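Local atomic coordinates of putative flagella-related protein H (Methanocaldococcus jannaschii DSM 2661, PDB entry 4WIA), a protein that binds ATP, probably hydrolyses it, and is thought to be a component of the archaellum, the rotating filament with which archaea swim. Residues L6-L16 with R46-Y56. Numbering follows the deposited sequence.
Sequences LARIDLSRDDL and RLAYGFLQNRY. With SO4 (sulfate ion), chain D; SO4 (sulfate ion), chain J.
Arg46 lays its guanidinium between two leucines of residues 6-16: Leu11 CD1 sits over the centre of one face, 3.4 Å from Arg46 CZ, while Leu16 CD2 lies above the opposite face, offset toward its rim. The edge of this flat cation is given to polar partners. Its NE and NH2 grip Asp14 side-on, NE to OD2 at 2.7 Å and NH2 to OD1, both on syn lone pairs, with carboxylate and guanidinium planes only 20° apart. Its NH1 and NH2 converge end-on upon Ile9 O, NH1 at 2.9 Å. An arginine suits the place because one buried group can serve a carboxylate and a backbone carbonyl together; a leucine here would probably leave the Asp14 charge without its mate and Ile9 O without its two donors. Asp14 OD1 also takes Leu16 N in an Asx turn, which helps hold the carboxylate in place. Gly50, having no side chain, lets Ile9 O come to 3.5 Å from its CA, in a CA-H...O contact, so loop and helix pack closely. Ile9 CG2, anti to its own carbonyl carbon, makes a CH-pi contact over the Phe51 ring, 3.7 Å from the centroid, with Ala7 CB at the ring edge. Past the helix end, Asn54 ND2 bridges Gly50 O and Asp10 O, the latter at 3.1 Å, and a Schellman motif with Arg55 at positive phi brings the Tyr56 ring round so that Ala7 CB lies over one of its faces. Thus residues 6-16 pack along one side of helix 40-53, whose first turn carries the Lys40 and Ser41 of the probable Walker A P-loop, in a KaiC-like P-loop NTPase fold.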
loop_
_atom_site.group_PDB
_atom_site.type_symbol
_atom_site.label_atom_id
_atom_site.label_comp_id
_atom_site.label_asym_id
_atom_site.label_seq_id
_atom_site.Cartn_x
_atom_site.Cartn_y
_atom_site.Cartn_z
ATOM N N LEU A 6 -2.538 -8.527 -13.668
ATOM C CA LEU A 6 -2.884 -7.087 -13.678
ATOM C C LEU A 6 -1.976 -6.264 -12.817
ATOM O O LEU A 6 -1.888 -6.474 -11.622
ATOM C CB LEU A 6 -4.327 -6.898 -13.164
ATOM C CG LEU A 6 -5.198 -5.924 -13.946
ATOM C CD1 LEU A 6 -5.380 -6.485 -15.346
ATOM C CD2 LEU A 6 -6.581 -5.733 -13.295
ATOM N N ALA A 7 -1.312 -5.298 -13.403
ATOM C CA ALA A 7 -0.526 -4.419 -12.622
ATOM C C ALA A 7 -1.384 -3.239 -12.133
ATOM O O ALA A 7 -2.049 -2.603 -12.924
ATOM C CB ALA A 7 0.614 -3.899 -13.449
ATOM N N ARG A 8 -1.317 -2.965 -10.838
ATOM C CA ARG A 8 -2.144 -1.950 -10.196
ATOM C C ARG A 8 -1.541 -0.579 -10.177
ATOM O O ARG A 8 -0.336 -0.397 -10.017
ATOM C CB ARG A 8 -2.457 -2.424 -8.839
ATOM C CG ARG A 8 -3.236 -3.736 -8.910
ATOM C CD ARG A 8 -4.109 -3.861 -7.699
ATOM N NE ARG A 8 -5.499 -3.469 -8.003
ATOM C CZ ARG A 8 -6.408 -3.177 -7.082
ATOM N NH1 ARG A 8 -6.066 -3.187 -5.791
ATOM N NH2 ARG A 8 -7.645 -2.818 -7.445
ATOM N N ILE A 9 -2.378 0.379 -10.483
ATOM C CA ILE A 9 -2.012 1.759 -10.534
ATOM C C ILE A 9 -2.889 2.613 -9.564
ATOM O O ILE A 9 -2.843 3.852 -9.624
ATOM C CB ILE A 9 -2.170 2.321 -11.960
ATOM C CG1 ILE A 9 -3.570 2.053 -12.488
ATOM C CG2 ILE A 9 -1.163 1.698 -12.894
ATOM C CD1 ILE A 9 -4.227 3.246 -13.124
ATOM N N ASP A 10 -3.590 1.956 -8.660
ATOM C CA ASP A 10 -4.582 2.598 -7.825
ATOM C C ASP A 10 -4.068 3.712 -6.955
ATOM O O ASP A 10 -3.132 3.534 -6.247
ATOM C CB ASP A 10 -5.132 1.582 -6.845
ATOM C CG ASP A 10 -5.537 0.309 -7.474
ATOM O OD1 ASP A 10 -5.087 -0.064 -8.540
ATOM O OD2 ASP A 10 -6.320 -0.359 -6.860
ATOM N N LEU A 11 -4.772 4.827 -6.952
ATOM C CA LEU A 11 -4.603 5.868 -5.968
ATOM C C LEU A 11 -5.916 6.288 -5.344
ATOM O O LEU A 11 -6.980 6.224 -5.968
ATOM C CB LEU A 11 -3.989 7.088 -6.664
ATOM C CG LEU A 11 -2.661 6.906 -7.373
ATOM C CD1 LEU A 11 -2.235 8.214 -7.990
ATOM C CD2 LEU A 11 -1.584 6.465 -6.410
ATOM N N SER A 12 -5.847 6.792 -4.118
ATOM C CA SER A 12 -7.020 7.271 -3.467
ATOM C C SER A 12 -7.680 8.410 -4.251
ATOM O O SER A 12 -8.897 8.502 -4.294
ATOM C CB SER A 12 -6.706 7.755 -2.054
ATOM O OG SER A 12 -6.384 6.712 -1.164
ATOM N N ARG A 13 -6.873 9.281 -4.816
ATOM C CA ARG A 13 -7.323 10.560 -5.295
ATOM C C ARG A 13 -8.036 10.499 -6.613
ATOM O O ARG A 13 -8.620 11.469 -7.021
ATOM C CB ARG A 13 -6.151 11.497 -5.458
ATOM C CG ARG A 13 -5.294 11.234 -6.699
ATOM C CD ARG A 13 -4.062 12.103 -6.680
ATOM N NE ARG A 13 -3.115 11.607 -5.688
ATOM C CZ ARG A 13 -1.965 12.202 -5.361
ATOM N NH1 ARG A 13 -1.574 13.300 -5.999
ATOM N NH2 ARG A 13 -1.200 11.686 -4.427
ATOM N N ASP A 14 -7.995 9.400 -7.321
ATOM C CA ASP A 14 -8.741 9.311 -8.530
ATOM C C ASP A 14 -9.217 7.889 -8.741
ATOM O O ASP A 14 -8.842 6.991 -8.037
ATOM C CB ASP A 14 -7.962 9.844 -9.765
ATOM C CG ASP A 14 -6.766 8.991 -10.154
ATOM O OD1 ASP A 14 -6.904 7.744 -10.260
ATOM O OD2 ASP A 14 -5.666 9.586 -10.413
ATOM N N ASP A 15 -10.066 7.710 -9.726
ATOM C CA ASP A 15 -10.546 6.366 -10.095
ATOM C C ASP A 15 -10.046 5.912 -11.493
ATOM O O ASP A 15 -10.699 5.158 -12.180
ATOM C CB ASP A 15 -12.090 6.341 -9.994
ATOM C CG ASP A 15 -12.776 7.205 -11.052
ATOM O OD1 ASP A 15 -12.137 7.936 -11.803
ATOM O OD2 ASP A 15 -13.975 7.065 -11.230
ATOM N N LEU A 16 -8.856 6.329 -11.877
ATOM C CA LEU A 16 -8.290 5.926 -13.170
ATOM C C LEU A 16 -8.183 4.403 -13.297
ATOM O O LEU A 16 -8.418 3.867 -14.374
ATOM C CB LEU A 16 -6.933 6.539 -13.411
ATOM C CG LEU A 16 -6.359 6.294 -14.830
ATOM C CD1 LEU A 16 -7.237 6.873 -15.929
ATOM C CD2 LEU A 16 -4.968 6.856 -14.967
ATOM N N ARG A 46 1.470 10.048 -14.041
ATOM C CA ARG A 46 0.409 9.455 -13.209
ATOM C C ARG A 46 0.550 7.932 -13.167
ATOM O O ARG A 46 0.420 7.297 -12.092
ATOM C CB ARG A 46 -0.975 9.829 -13.740
ATOM C CG ARG A 46 -2.125 8.925 -13.267
ATOM C CD ARG A 46 -2.369 9.075 -11.766
ATOM N NE ARG A 46 -3.454 8.216 -11.281
ATOM C CZ ARG A 46 -3.342 6.927 -10.970
ATOM N NH1 ARG A 46 -2.199 6.285 -11.137
ATOM N NH2 ARG A 46 -4.380 6.278 -10.487
ATOM N N LEU A 47 0.771 7.342 -14.335
ATOM C CA LEU A 47 0.922 5.874 -14.360
ATOM C C LEU A 47 2.129 5.441 -13.553
ATOM O O LEU A 47 2.058 4.518 -12.745
ATOM C CB LEU A 47 1.014 5.392 -15.796
ATOM C CG LEU A 47 -0.334 5.523 -16.511
ATOM C CD1 LEU A 47 -0.191 5.273 -17.999
ATOM C CD2 LEU A 47 -1.383 4.572 -15.918
ATOM N N ALA A 48 3.266 6.130 -13.759
ATOM C CA ALA A 48 4.470 5.814 -13.012
ATOM C C ALA A 48 4.279 5.933 -11.515
ATOM O O ALA A 48 4.648 5.046 -10.762
ATOM C CB ALA A 48 5.624 6.704 -13.469
ATOM N N TYR A 49 3.677 7.028 -11.058
ATOM C CA TYR A 49 3.384 7.163 -9.617
ATOM C C TYR A 49 2.485 6.065 -9.076
ATOM O O TYR A 49 2.739 5.539 -7.997
ATOM C CB TYR A 49 2.790 8.533 -9.336
ATOM C CG TYR A 49 2.695 8.887 -7.856
ATOM C CD1 TYR A 49 3.826 9.153 -7.130
ATOM C CD2 TYR A 49 1.474 8.912 -7.195
ATOM C CE1 TYR A 49 3.753 9.435 -5.793
ATOM C CE2 TYR A 49 1.387 9.221 -5.838
ATOM C CZ TYR A 49 2.526 9.482 -5.154
ATOM O OH TYR A 49 2.424 9.773 -3.854
ATOM N N GLY A 50 1.419 5.718 -9.811
ATOM C CA GLY A 50 0.547 4.579 -9.434
ATOM C C GLY A 50 1.302 3.262 -9.266
ATOM O O GLY A 50 1.239 2.643 -8.233
ATOM N N PHE A 51 2.052 2.858 -10.304
ATOM C CA PHE A 51 2.865 1.660 -10.217
ATOM C C PHE A 51 3.796 1.706 -8.996
ATOM O O PHE A 51 3.870 0.754 -8.215
ATOM C CB PHE A 51 3.736 1.509 -11.488
ATOM C CG PHE A 51 2.973 1.126 -12.735
ATOM C CD1 PHE A 51 2.175 0.022 -12.748
ATOM C CD2 PHE A 51 3.104 1.849 -13.890
ATOM C CE1 PHE A 51 1.507 -0.339 -13.882
ATOM C CE2 PHE A 51 2.444 1.505 -15.051
ATOM C CZ PHE A 51 1.591 0.427 -15.029
ATOM N N LEU A 52 4.517 2.808 -8.827
ATOM C CA LEU A 52 5.451 2.884 -7.721
ATOM C C LEU A 52 4.768 2.757 -6.356
ATOM O O LEU A 52 5.287 2.104 -5.447
ATOM C CB LEU A 52 6.229 4.190 -7.762
ATOM C CG LEU A 52 7.245 4.293 -8.873
ATOM C CD1 LEU A 52 7.631 5.748 -9.055
ATOM C CD2 LEU A 52 8.476 3.466 -8.518
ATOM N N GLN A 53 3.609 3.389 -6.185
ATOM C CA GLN A 53 2.912 3.318 -4.905
ATOM C C GLN A 53 2.382 1.923 -4.675
ATOM O O GLN A 53 2.175 1.524 -3.541
ATOM C CB GLN A 53 1.736 4.315 -4.888
ATOM C CG GLN A 53 2.173 5.762 -4.834
ATOM C CD GLN A 53 2.903 6.025 -3.562
ATOM O OE1 GLN A 53 2.432 5.706 -2.491
ATOM N NE2 GLN A 53 4.035 6.577 -3.658
ATOM N N ASN A 54 2.128 1.179 -5.740
ATOM C CA ASN A 54 1.666 -0.190 -5.580
ATOM C C ASN A 54 2.781 -1.246 -5.621
ATOM O O ASN A 54 2.509 -2.401 -5.856
ATOM C CB ASN A 54 0.574 -0.472 -6.606
ATOM C CG ASN A 54 -0.707 0.227 -6.224
ATOM O OD1 ASN A 54 -1.476 -0.309 -5.489
ATOM N ND2 ASN A 54 -0.934 1.419 -6.740
ATOM N N ARG A 55 4.016 -0.810 -5.387
ATOM C CA ARG A 55 5.181 -1.695 -5.148
ATOM C C ARG A 55 5.738 -2.327 -6.423
ATOM O O ARG A 55 6.405 -3.343 -6.359
ATOM C CB ARG A 55 4.880 -2.780 -4.115
ATOM C CG ARG A 55 4.274 -2.264 -2.807
ATOM C CD ARG A 55 5.253 -1.356 -2.089
ATOM N NE ARG A 55 4.617 -0.716 -0.974
ATOM C CZ ARG A 55 5.221 0.037 -0.052
ATOM N NH1 ARG A 55 4.480 0.601 0.886
ATOM N NH2 ARG A 55 6.523 0.190 0.002
ATOM N N TYR A 56 5.494 -1.680 -7.557
ATOM C CA TYR A 56 6.234 -1.958 -8.791
ATOM C C TYR A 56 7.468 -1.010 -8.958
ATOM O O TYR A 56 7.580 0.008 -8.295
ATOM C CB TYR A 56 5.326 -1.849 -9.999
ATOM C CG TYR A 56 4.112 -2.753 -9.918
ATOM C CD1 TYR A 56 4.183 -4.064 -10.348
ATOM C CD2 TYR A 56 2.905 -2.300 -9.383
ATOM C CE1 TYR A 56 3.105 -4.910 -10.275
ATOM C CE2 TYR A 56 1.809 -3.133 -9.294
ATOM C CZ TYR A 56 1.911 -4.427 -9.735
ATOM O OH TYR A 56 0.879 -5.253 -9.706
HETATM S S SO4 D . -3.085 8.854 -3.071
HETATM O O1 SO4 D . -3.341 9.319 -1.690
HETATM O O2 SO4 D . -4.040 9.505 -3.996
HETATM O O3 SO4 D . -1.702 9.204 -3.463
HETATM O O4 SO4 D . -3.260 7.385 -3.136
HETATM S S SO4 J . 9.678 0.565 -1.554
HETATM O O1 SO4 J . 9.991 0.493 -0.089
HETATM O O2 SO4 J . 8.384 -0.157 -1.824
HETATM O O3 SO4 J . 9.577 1.856 -2.204
HETATM O O4 SO4 J . 10.809 -0.214 -2.193
#